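Side-chain contacts in N-alpha-acetyltransferase 35, NatC auxiliary subunit (PDB 6YGA), which serves as the large auxiliary subunit of the NatC N-terminal acetyltransferase, the complex that acetylates the N-terminal methionine of the L-A virus Gag protein: residues 448-453 with 590-595; 538-543 with 673-678; 174-179 with 338-343; 95-100 with 221-226. All blocks are in the same frame, centred on the assembly; numbering follows the deposited sequence.

Contact 1: residues 448-453 with 590-595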
# COMPACT_ATOMS: atom_id res chain seq x y z
N ILE B 448 -9.26 14.79 -11.75
CA ILE B 448 -9.77 15.46 -10.56
C ILE B 448 -9.67 14.55 -9.34
O ILE B 448 -9.21 14.96 -8.27
CB ILE B 448 -11.22 15.93 -10.80
CG1 ILE B 448 -11.25 17.06 -11.84
CG2 ILE B 448 -11.88 16.34 -9.50
CD1 ILE B 448 -12.64 17.36 -12.38
N GLU B 449 -10.10 13.29 -9.49
CA GLU B 449 -10.03 12.34 -8.39
C GLU B 449 -8.59 12.11 -7.94
O GLU B 449 -8.31 12.03 -6.74
CB GLU B 449 -10.70 11.03 -8.79
CG GLU B 449 -10.61 9.92 -7.75
CD GLU B 449 -11.61 10.10 -6.62
OE1 GLU B 449 -12.46 11.01 -6.70
OE2 GLU B 449 -11.55 9.32 -5.65
N PHE B 450 -7.67 12.00 -8.90
CA PHE B 450 -6.26 11.81 -8.57
C PHE B 450 -5.71 13.00 -7.78
O PHE B 450 -4.92 12.81 -6.85
CB PHE B 450 -5.46 11.60 -9.86
CG PHE B 450 -3.97 11.63 -9.67
CD1 PHE B 450 -3.31 10.55 -9.13
CD2 PHE B 450 -3.23 12.74 -10.05
CE1 PHE B 450 -1.93 10.57 -8.96
CE2 PHE B 450 -1.86 12.77 -9.88
CZ PHE B 450 -1.21 11.69 -9.34
N SER B 451 -6.12 14.22 -8.13
CA SER B 451 -5.57 15.40 -7.47
C SER B 451 -6.12 15.55 -6.06
O SER B 451 -5.36 15.78 -5.11
CB SER B 451 -5.88 16.65 -8.29
OG SER B 451 -5.33 16.57 -9.59
N LEU B 452 -7.44 15.43 -5.89
CA LEU B 452 -8.04 15.59 -4.57
C LEU B 452 -7.61 14.47 -3.63
O LEU B 452 -7.51 14.68 -2.42
CB LEU B 452 -9.57 15.63 -4.68
CG LEU B 452 -10.18 16.80 -5.45
CD1 LEU B 452 -11.70 16.66 -5.54
CD2 LEU B 452 -9.80 18.14 -4.82
N LYS B 453 -7.33 13.28 -4.17
CA LYS B 453 -6.92 12.16 -3.33
C LYS B 453 -5.60 12.47 -2.62
O LYS B 453 -5.35 11.92 -1.54
CB LYS B 453 -6.81 10.89 -4.18
CG LYS B 453 -6.34 9.67 -3.42
CD LYS B 453 -7.38 9.17 -2.45
CE LYS B 453 -6.82 8.05 -1.60
NZ LYS B 453 -7.81 7.54 -0.63
N LYS B 590 3.96 17.46 -12.72
CA LYS B 590 4.47 16.54 -13.73
C LYS B 590 3.44 15.51 -14.21
O LYS B 590 3.41 15.24 -15.42
CB LYS B 590 5.72 15.85 -13.18
CG LYS B 590 6.43 14.91 -14.16
CD LYS B 590 7.70 14.36 -13.52
CE LYS B 590 8.52 13.52 -14.48
NZ LYS B 590 7.83 12.26 -14.87
N PRO B 591 2.59 14.92 -13.36
CA PRO B 591 1.62 13.93 -13.90
C PRO B 591 0.67 14.49 -14.95
O PRO B 591 0.15 13.72 -15.76
CB PRO B 591 0.85 13.48 -12.65
CG PRO B 591 1.79 13.69 -11.54
CD PRO B 591 2.56 14.93 -11.89
N PHE B 592 0.41 15.79 -14.95
CA PHE B 592 -0.52 16.39 -15.90
C PHE B 592 0.19 17.06 -17.06
O PHE B 592 -0.47 17.73 -17.87
CB PHE B 592 -1.43 17.40 -15.18
CG PHE B 592 -1.83 16.97 -13.79
CD1 PHE B 592 -2.90 16.11 -13.59
CD2 PHE B 592 -1.15 17.44 -12.68
CE1 PHE B 592 -3.28 15.73 -12.31
CE2 PHE B 592 -1.52 17.06 -11.40
CZ PHE B 592 -2.58 16.21 -11.21
N ASN B 593 1.50 16.88 -17.18
CA ASN B 593 2.27 17.69 -18.11
C ASN B 593 2.06 17.27 -19.56
O ASN B 593 2.11 18.11 -20.46
CB ASN B 593 3.76 17.62 -17.75
CG ASN B 593 4.58 18.67 -18.46
OD1 ASN B 593 4.08 19.74 -18.82
ND2 ASN B 593 5.85 18.36 -18.68
N SER B 594 1.80 15.99 -19.79
CA SER B 594 1.65 15.47 -21.15
C SER B 594 0.20 15.44 -21.63
O SER B 594 -0.05 14.97 -22.75
CB SER B 594 2.24 14.06 -21.22
OG SER B 594 3.62 14.09 -20.89
N ILE B 595 -0.74 15.93 -20.84
CA ILE B 595 -2.15 15.93 -21.22
C ILE B 595 -2.44 17.22 -21.98
O ILE B 595 -2.19 18.32 -21.48
CB ILE B 595 -3.06 15.78 -19.99
CG1 ILE B 595 -2.83 14.41 -19.35
CG2 ILE B 595 -4.52 15.97 -20.39
CD1 ILE B 595 -3.65 14.17 -18.09
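The rings of F450 and F592 meet at a slant, their planes 65° apart and their centroids 5.8 Å from each other. F592 directs its far corner at the rim of F450: CZ lies near the plane of the F450 ring, 3.7 Å from F450 CD2, whereas F450 approaches the F592 ring obliquely. F450 reaches out from its helix toward the loop because its first torsion (chi1 170°) sets the ring opposite the backbone N. Its CE2 also touches P591, whose CB is 3.9 Å away, the two side chains crossing at about a right angle. The stiff pyrrolidine suits the short 3-10 turn of 590-592 and offers a compact apolar surface to the ring. S451, one residue on, places OG 3.2 Å from F592 CZ. This hydroxyl is hydrogen-bonded to the carbonyl O of M447, one turn back, so a small polar side chain can sit beside an aromatic ring without wanting for a partner. R410 makes a cation-pi contact with F450, and Y471 meets the ring of F592. The arrangement is aromatic packing of a loop, which runs from a 3-10 turn into a type I turn, against helix 433-456 in the helical region related to TPR repeats.

Contact 2: residues 538-543 with 673-678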
# COMPACT_ATOMS: atom_id res chain seq x y z
N LEU B 538 -26.99 13.25 -16.18
CA LEU B 538 -26.14 14.42 -16.33
C LEU B 538 -26.53 15.52 -15.36
O LEU B 538 -25.68 16.33 -14.96
CB LEU B 538 -26.20 14.94 -17.77
CG LEU B 538 -25.63 14.01 -18.84
CD1 LEU B 538 -25.88 14.56 -20.23
CD2 LEU B 538 -24.15 13.78 -18.61
N ASN B 539 -27.80 15.57 -14.97
CA ASN B 539 -28.22 16.53 -13.96
C ASN B 539 -27.52 16.27 -12.63
O ASN B 539 -27.13 17.22 -11.93
CB ASN B 539 -29.74 16.47 -13.79
CG ASN B 539 -30.36 17.84 -13.76
OD1 ASN B 539 -30.67 18.42 -14.80
ND2 ASN B 539 -30.56 18.37 -12.56
N TYR B 540 -27.35 15.00 -12.27
CA TYR B 540 -26.65 14.67 -11.04
C TYR B 540 -25.16 14.98 -11.14
O TYR B 540 -24.56 15.52 -10.20
CB TYR B 540 -26.86 13.19 -10.69
CG TYR B 540 -25.83 12.63 -9.74
CD1 TYR B 540 -25.77 13.04 -8.42
CD2 TYR B 540 -24.91 11.68 -10.17
CE1 TYR B 540 -24.82 12.53 -7.55
CE2 TYR B 540 -23.96 11.16 -9.31
CZ TYR B 540 -23.92 11.59 -8.00
OH TYR B 540 -22.98 11.08 -7.12
N LEU B 541 -24.54 14.66 -12.28
CA LEU B 541 -23.12 14.94 -12.46
C LEU B 541 -22.85 16.44 -12.40
O LEU B 541 -21.83 16.87 -11.86
CB LEU B 541 -22.62 14.36 -13.78
CG LEU B 541 -22.59 12.84 -13.90
CD1 LEU B 541 -22.12 12.42 -15.28
CD2 LEU B 541 -21.70 12.24 -12.82
N LEU B 542 -23.75 17.25 -12.96
CA LEU B 542 -23.58 18.69 -12.91
C LEU B 542 -23.68 19.20 -11.48
O LEU B 542 -22.91 20.09 -11.07
CB LEU B 542 -24.61 19.38 -13.80
CG LEU B 542 -24.29 19.38 -15.29
CD1 LEU B 542 -25.50 19.79 -16.11
CD2 LEU B 542 -23.12 20.31 -15.56
N LYS B 543 -24.61 18.66 -10.69
CA LYS B 543 -24.72 19.06 -9.29
C LYS B 543 -23.50 18.62 -8.49
O LYS B 543 -23.02 19.36 -7.62
CB LYS B 543 -25.99 18.48 -8.67
CG LYS B 543 -27.14 19.47 -8.61
CD LYS B 543 -28.08 19.16 -7.46
CE LYS B 543 -29.05 20.30 -7.24
NZ LYS B 543 -28.34 21.58 -6.95
N GLU B 673 -23.74 8.34 3.64
CA GLU B 673 -22.70 8.59 4.64
C GLU B 673 -21.61 9.49 4.07
O GLU B 673 -21.08 10.35 4.78
CB GLU B 673 -22.12 7.25 5.11
CG GLU B 673 -20.99 7.37 6.12
CD GLU B 673 -20.45 6.01 6.54
OE1 GLU B 673 -21.11 4.99 6.27
OE2 GLU B 673 -19.34 5.97 7.13
N TYR B 674 -21.28 9.31 2.79
CA TYR B 674 -20.29 10.17 2.16
C TYR B 674 -20.75 11.63 2.12
O TYR B 674 -20.02 12.53 2.55
CB TYR B 674 -19.99 9.66 0.74
CG TYR B 674 -19.27 10.67 -0.12
CD1 TYR B 674 -17.92 10.93 0.07
CD2 TYR B 674 -19.94 11.35 -1.13
CE1 TYR B 674 -17.26 11.85 -0.72
CE2 TYR B 674 -19.28 12.27 -1.93
CZ TYR B 674 -17.94 12.51 -1.71
OH TYR B 674 -17.27 13.42 -2.49
N TYR B 675 -21.95 11.88 1.60
CA TYR B 675 -22.42 13.25 1.49
C TYR B 675 -22.66 13.87 2.86
O TYR B 675 -22.50 15.08 3.03
CB TYR B 675 -23.69 13.32 0.64
CG TYR B 675 -23.41 13.23 -0.83
CD1 TYR B 675 -22.92 14.32 -1.53
CD2 TYR B 675 -23.61 12.04 -1.53
CE1 TYR B 675 -22.65 14.24 -2.89
CE2 TYR B 675 -23.35 11.95 -2.88
CZ TYR B 675 -22.86 13.05 -3.56
OH TYR B 675 -22.59 12.97 -4.90
N CYS B 676 -23.03 13.05 3.85
CA CYS B 676 -23.09 13.55 5.22
C CYS B 676 -21.72 14.04 5.68
O CYS B 676 -21.60 15.12 6.27
CB CYS B 676 -23.61 12.45 6.15
SG CYS B 676 -23.72 12.96 7.88
N LYS B 677 -20.67 13.25 5.41
CA LYS B 677 -19.32 13.68 5.74
C LYS B 677 -18.92 14.91 4.94
O LYS B 677 -18.22 15.80 5.44
CB LYS B 677 -18.33 12.55 5.50
CG LYS B 677 -18.50 11.37 6.44
CD LYS B 677 -17.46 10.30 6.20
CE LYS B 677 -17.46 9.27 7.32
NZ LYS B 677 -16.52 8.15 7.07
N LEU B 678 -19.36 14.99 3.68
CA LEU B 678 -19.05 16.16 2.88
C LEU B 678 -19.74 17.40 3.44
O LEU B 678 -19.17 18.50 3.44
CB LEU B 678 -19.45 15.92 1.42
CG LEU B 678 -18.85 16.86 0.38
CD1 LEU B 678 -17.33 16.81 0.42
CD2 LEU B 678 -19.36 16.46 -1.00
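Two long helices of the TPR-related region, 511-564 and 668-701, are bridged here by a pair of tyrosines that meet through their hydroxyls. Y540 and Y675 come from opposite directions, and Y540 OH lies 2.9 Å from Y675 OH in a hydrogen bond for which either group could be the donor. Each hydroxyl sits at the edge of the other ring, near its plane, so the rings do not stack; Y675 OH is also 3.5 Å from Y540 CE1. The two residues reach each other by different torsions. Y540 has CG anti to its backbone N (chi1 160°), which carries its hydroxyl across although its CB does not point at the other helix, while the CB of Y675 already points that way and CG lies beside its backbone N. Tyrosine suits both places: the long ring of each helps span the wide gap between the two backbones, and the hydroxyl supplies a polar end that can be paired in a buried setting. Y675 OH has a second, weak hydrogen bond to E544. The edge of its neighbour Y674 meets one face of the Y675 ring, with CD2 3.7 Å above the plane, over its centre. Helix 619-653 packs against both tyrosines, I647 touching each of them and I644 and M648 adding to Y675, while helix 465-506 lies against L541 and L542 of helix 511-564.

Contact 3: residues 174-179 with 338-343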
# COMPACT_ATOMS: atom_id res chain seq x y z
N GLU B 174 2.93 -8.69 -0.08
CA GLU B 174 3.73 -8.12 1.01
C GLU B 174 3.45 -6.63 1.21
O GLU B 174 4.34 -5.86 1.57
CB GLU B 174 5.23 -8.37 0.79
CG GLU B 174 6.06 -8.35 2.07
CD GLU B 174 7.52 -8.60 1.81
OE1 GLU B 174 7.90 -9.77 1.61
OE2 GLU B 174 8.30 -7.62 1.78
N GLU B 175 2.21 -6.22 0.96
CA GLU B 175 1.78 -4.86 1.23
C GLU B 175 0.35 -4.92 1.74
O GLU B 175 0.05 -4.50 2.87
CB GLU B 175 1.89 -3.98 -0.02
CG GLU B 175 1.41 -2.54 0.17
CD GLU B 175 1.44 -1.73 -1.12
OE1 GLU B 175 1.91 -2.26 -2.15
OE2 GLU B 175 1.00 -0.56 -1.11
N ASP B 176 -0.54 -5.48 0.92
CA ASP B 176 -1.91 -5.74 1.35
C ASP B 176 -2.02 -7.05 2.10
O ASP B 176 -2.90 -7.20 2.96
CB ASP B 176 -2.84 -5.74 0.14
CG ASP B 176 -2.79 -4.45 -0.63
OD1 ASP B 176 -2.97 -3.38 -0.00
OD2 ASP B 176 -2.54 -4.49 -1.85
N LEU B 177 -1.15 -8.01 1.80
CA LEU B 177 -1.25 -9.35 2.36
C LEU B 177 0.09 -10.05 2.21
O LEU B 177 0.64 -10.13 1.11
CB LEU B 177 -2.36 -10.14 1.66
CG LEU B 177 -2.65 -11.55 2.15
CD1 LEU B 177 -2.55 -11.64 3.66
CD2 LEU B 177 -4.03 -11.95 1.69
N ASN B 178 0.61 -10.57 3.33
CA ASN B 178 1.87 -11.29 3.36
C ASN B 178 1.60 -12.78 3.17
O ASN B 178 0.74 -13.36 3.84
CB ASN B 178 2.59 -11.05 4.68
CG ASN B 178 3.85 -11.90 4.84
OD1 ASN B 178 3.78 -13.07 5.22
ND2 ASN B 178 5.01 -11.30 4.56
N PHE B 179 2.35 -13.40 2.26
CA PHE B 179 2.26 -14.84 2.05
C PHE B 179 3.67 -15.44 1.90
O PHE B 179 4.05 -15.97 0.87
CB PHE B 179 1.40 -15.18 0.84
CG PHE B 179 0.77 -16.53 0.92
CD1 PHE B 179 -0.46 -16.70 1.54
CD2 PHE B 179 1.42 -17.64 0.42
CE1 PHE B 179 -1.04 -17.95 1.63
CE2 PHE B 179 0.84 -18.90 0.51
CZ PHE B 179 -0.39 -19.05 1.12
N ILE B 338 -9.29 -9.57 1.91
CA ILE B 338 -9.97 -10.68 1.25
C ILE B 338 -11.11 -10.16 0.38
O ILE B 338 -11.26 -10.57 -0.78
CB ILE B 338 -10.48 -11.70 2.28
CG1 ILE B 338 -9.31 -12.34 3.04
CG2 ILE B 338 -11.32 -12.77 1.61
CD1 ILE B 338 -8.40 -13.19 2.18
N ALA B 339 -11.91 -9.25 0.91
CA ALA B 339 -12.99 -8.67 0.13
C ALA B 339 -12.45 -7.85 -1.04
O ALA B 339 -13.06 -7.80 -2.11
CB ALA B 339 -13.89 -7.80 1.01
N ARG B 340 -11.29 -7.21 -0.86
CA ARG B 340 -10.73 -6.40 -1.93
C ARG B 340 -10.16 -7.27 -3.05
O ARG B 340 -10.21 -6.88 -4.22
CB ARG B 340 -9.66 -5.45 -1.38
CG ARG B 340 -10.24 -4.37 -0.49
CD ARG B 340 -9.26 -3.23 -0.25
NE ARG B 340 -8.15 -3.62 0.62
CZ ARG B 340 -6.91 -3.81 0.20
NH1 ARG B 340 -6.60 -3.65 -1.08
NH2 ARG B 340 -5.96 -4.15 1.06
N ILE B 341 -9.61 -8.43 -2.71
CA ILE B 341 -9.22 -9.38 -3.75
C ILE B 341 -10.46 -9.99 -4.39
O ILE B 341 -10.50 -10.23 -5.60
CB ILE B 341 -8.30 -10.47 -3.18
CG1 ILE B 341 -7.06 -9.85 -2.53
CG2 ILE B 341 -7.90 -11.46 -4.27
CD1 ILE B 341 -6.16 -10.86 -1.85
N LEU B 342 -11.49 -10.23 -3.59
CA LEU B 342 -12.66 -10.96 -4.06
C LEU B 342 -13.42 -10.18 -5.13
O LEU B 342 -13.89 -10.76 -6.11
CB LEU B 342 -13.57 -11.30 -2.88
CG LEU B 342 -14.64 -12.36 -3.14
CD1 LEU B 342 -13.97 -13.67 -3.51
CD2 LEU B 342 -15.52 -12.53 -1.92
N PHE B 343 -13.52 -8.86 -4.96
CA PHE B 343 -14.36 -8.07 -5.86
C PHE B 343 -13.94 -8.17 -7.32
O PHE B 343 -14.79 -8.51 -8.15
CB PHE B 343 -14.40 -6.61 -5.37
CG PHE B 343 -14.85 -5.64 -6.41
CD1 PHE B 343 -16.18 -5.59 -6.81
CD2 PHE B 343 -13.95 -4.78 -7.00
CE1 PHE B 343 -16.59 -4.70 -7.78
CE2 PHE B 343 -14.35 -3.88 -7.97
CZ PHE B 343 -15.67 -3.84 -8.36
O HOH W 1 -4.08 -2.72 -2.91
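An irregular piece of chain, 174-179, runs past the first turns of helix 337-347 with its backbone well clear, the CA atoms of L177 and I338 being 8.9 Å apart, so side chains make the contact. The polar part is a salt bridge between D176 and R340. R340 NH2 donates to D176 OD1 over 3.3 Å with an N-H...O angle of 149°, a long and rather bent bond. The carboxylate and guanidinium planes stand 73° apart and OD1 is met from above its own plane, so the pair lacks the flat two-bond geometry of a side-on bridge. Water 1 adds a second link, giving a hydrogen bond to D176 OD2 at 2.6 Å and accepting one from R340 NH1 at 3.3 Å. The bend of R340 at chi3 (-71°) turns its guanidinium toward the loop. Outside partners fix both groups: N405 bonds D176 OD1, the backbone N of F172 bonds OD2, and R340 NE reaches the carbonyl of R335. Beside the charges, L177 CD2 comes to 4.3 Å from I341 CD1, branched apolar residues suited to a buried seam. F142 of the N-alpha-acetyltransferase 30 chain packs on E175 and D176. The whole is a buried salt bridge supplemented by a water bridge, flanked by an apolar contact, joining a loop of the N-terminal region to the TPR-related helices close to the catalytic subunit.

Contact 4: residues 95-100 with 221-226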
# COMPACT_ATOMS: atom_id res chain seq x y z
N ARG B 95 -6.35 -19.22 19.89
CA ARG B 95 -5.20 -18.41 19.49
C ARG B 95 -4.92 -18.55 18.00
O ARG B 95 -4.52 -17.58 17.35
CB ARG B 95 -3.98 -18.80 20.32
CG ARG B 95 -2.69 -18.16 19.82
CD ARG B 95 -1.68 -18.00 20.94
NE ARG B 95 -0.44 -17.42 20.44
CZ ARG B 95 0.55 -16.98 21.22
NH1 ARG B 95 0.45 -17.05 22.54
NH2 ARG B 95 1.64 -16.47 20.67
N LEU B 96 -5.15 -19.74 17.45
CA LEU B 96 -4.95 -19.93 16.01
C LEU B 96 -5.91 -19.06 15.21
O LEU B 96 -5.51 -18.46 14.20
CB LEU B 96 -5.12 -21.40 15.65
CG LEU B 96 -4.99 -21.74 14.16
CD1 LEU B 96 -3.59 -21.42 13.65
CD2 LEU B 96 -5.34 -23.19 13.91
N LEU B 97 -7.17 -18.96 15.64
CA LEU B 97 -8.12 -18.10 14.95
C LEU B 97 -7.74 -16.63 15.07
O LEU B 97 -7.88 -15.86 14.11
CB LEU B 97 -9.54 -18.33 15.48
CG LEU B 97 -10.26 -19.57 14.96
CD1 LEU B 97 -11.72 -19.56 15.38
CD2 LEU B 97 -10.14 -19.65 13.44
N ARG B 98 -7.26 -16.21 16.24
CA ARG B 98 -6.81 -14.83 16.38
C ARG B 98 -5.49 -14.61 15.64
O ARG B 98 -5.19 -13.47 15.25
CB ARG B 98 -6.69 -14.45 17.85
CG ARG B 98 -8.05 -14.29 18.53
CD ARG B 98 -7.94 -13.93 20.01
NE ARG B 98 -7.25 -14.95 20.79
CZ ARG B 98 -6.09 -14.75 21.41
NH1 ARG B 98 -5.50 -13.56 21.35
NH2 ARG B 98 -5.52 -15.73 22.10
N CYS B 99 -4.71 -15.67 15.42
CA CYS B 99 -3.57 -15.56 14.52
C CYS B 99 -4.02 -15.31 13.09
O CYS B 99 -3.37 -14.57 12.34
CB CYS B 99 -2.70 -16.82 14.60
SG CYS B 99 -1.60 -16.90 16.04
N VAL B 100 -5.15 -15.92 12.69
CA VAL B 100 -5.71 -15.66 11.37
C VAL B 100 -6.08 -14.19 11.23
O VAL B 100 -5.81 -13.56 10.19
CB VAL B 100 -6.91 -16.58 11.11
CG1 VAL B 100 -7.62 -16.20 9.81
CG2 VAL B 100 -6.47 -18.04 11.07
N LYS B 221 -17.15 -25.28 20.41
CA LYS B 221 -18.22 -25.45 19.43
C LYS B 221 -18.31 -24.24 18.50
O LYS B 221 -18.45 -24.39 17.28
CB LYS B 221 -19.56 -25.67 20.14
CG LYS B 221 -19.62 -26.94 20.98
CD LYS B 221 -20.99 -27.10 21.63
CE LYS B 221 -22.09 -27.16 20.58
NZ LYS B 221 -23.45 -27.14 21.20
N HIS B 222 -18.22 -23.03 19.06
CA HIS B 222 -18.30 -21.83 18.22
C HIS B 222 -17.06 -21.70 17.34
O HIS B 222 -17.17 -21.29 16.17
CB HIS B 222 -18.47 -20.58 19.08
CG HIS B 222 -19.87 -20.37 19.57
ND1 HIS B 222 -20.21 -20.44 20.90
CD2 HIS B 222 -21.02 -20.08 18.90
CE1 HIS B 222 -21.51 -20.21 21.04
NE2 HIS B 222 -22.02 -19.99 19.84
N ILE B 223 -15.88 -22.03 17.87
CA ILE B 223 -14.66 -21.99 17.08
C ILE B 223 -14.78 -22.93 15.88
O ILE B 223 -14.44 -22.57 14.75
CB ILE B 223 -13.44 -22.35 17.96
CG1 ILE B 223 -13.10 -21.19 18.89
CG2 ILE B 223 -12.25 -22.72 17.10
CD1 ILE B 223 -11.95 -21.49 19.83
N LEU B 224 -15.28 -24.15 16.12
CA LEU B 224 -15.41 -25.13 15.05
C LEU B 224 -16.34 -24.63 13.95
O LEU B 224 -16.04 -24.78 12.76
CB LEU B 224 -15.91 -26.46 15.61
CG LEU B 224 -15.24 -27.72 15.07
CD1 LEU B 224 -13.77 -27.70 15.36
CD2 LEU B 224 -15.86 -28.95 15.69
N LYS B 225 -17.46 -24.02 14.32
CA LYS B 225 -18.40 -23.52 13.31
C LYS B 225 -17.83 -22.32 12.58
O LYS B 225 -18.10 -22.13 11.38
CB LYS B 225 -19.74 -23.17 13.96
CG LYS B 225 -20.50 -24.34 14.55
CD LYS B 225 -21.84 -23.89 15.09
CE LYS B 225 -22.68 -25.06 15.56
NZ LYS B 225 -24.02 -24.63 16.05
N ILE B 226 -17.04 -21.49 13.27
CA ILE B 226 -16.38 -20.36 12.62
C ILE B 226 -15.43 -20.87 11.53
O ILE B 226 -15.42 -20.36 10.41
CB ILE B 226 -15.64 -19.49 13.65
CG1 ILE B 226 -16.62 -18.64 14.45
CG2 ILE B 226 -14.60 -18.61 12.97
CD1 ILE B 226 -15.94 -17.73 15.46
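Apolar packing alone joins L97 of helix 85-104 to I223 and I226 of helix 215-231. One methyl group of L97 does the touching: CD1 rests 3.6 Å from I223 CG2 and 3.9 Å from I226 CG2, so it meets two isoleucines three residues apart on the same face of the facing helix. The backbones come close at this point, with the CA atoms of L97 and I223 7.9 Å apart. In L97, CG lies beside the backbone N (chi1 -79°) and the chain is then extended to CD1 (chi2 -171°), which takes that methyl over to the other helix, crossing both isoleucine side chains at a slant. In both isoleucines CG2 is anti to the backbone N, and the gamma methyl attached directly to CB is the branch that faces L97. The residue types fit these roles: leucine, branched only at CG, puts its methyls well out from its helix, and beta-branched isoleucine gives a broad, stiff surface close to its helix. Polar interactions lie off this interface. R98 pairs with D94 and reaches the carbonyl of P294, while H222 makes a weak hydrogen bond to the carbonyl of T218. Y297 touches I226. This is a buried helix-helix interface of aliphatic side chains in the N-terminal half of the subunit, with helix 142-167 packing against both partners through L96 and V100 of the one and L224 of the other.

From the N terminus, helix 85-104 opens contact 4, and the loop 174-179 opens contact 3 before contact 4 closes on helix 215-231. Contact 3 closes later, on helix 337-347, so these two cross; their centres lie about 20 Å apart. Contacts 1 and 2 follow in series and cross each other in the same way: helix 433-456 opens contact 1, helix 511-564 opens contact 2, the loop 590-595 closes contact 1, and helix 668-701 closes contact 2. Contact 4 packs helix 85-104 against helix 215-231, contact 3 joins the N-terminal region to the TPR-related part, and contacts 1 and 2 tie the TPR-related part within itself. Contacts 1 and 4 lie on opposite sides of the chain's centre.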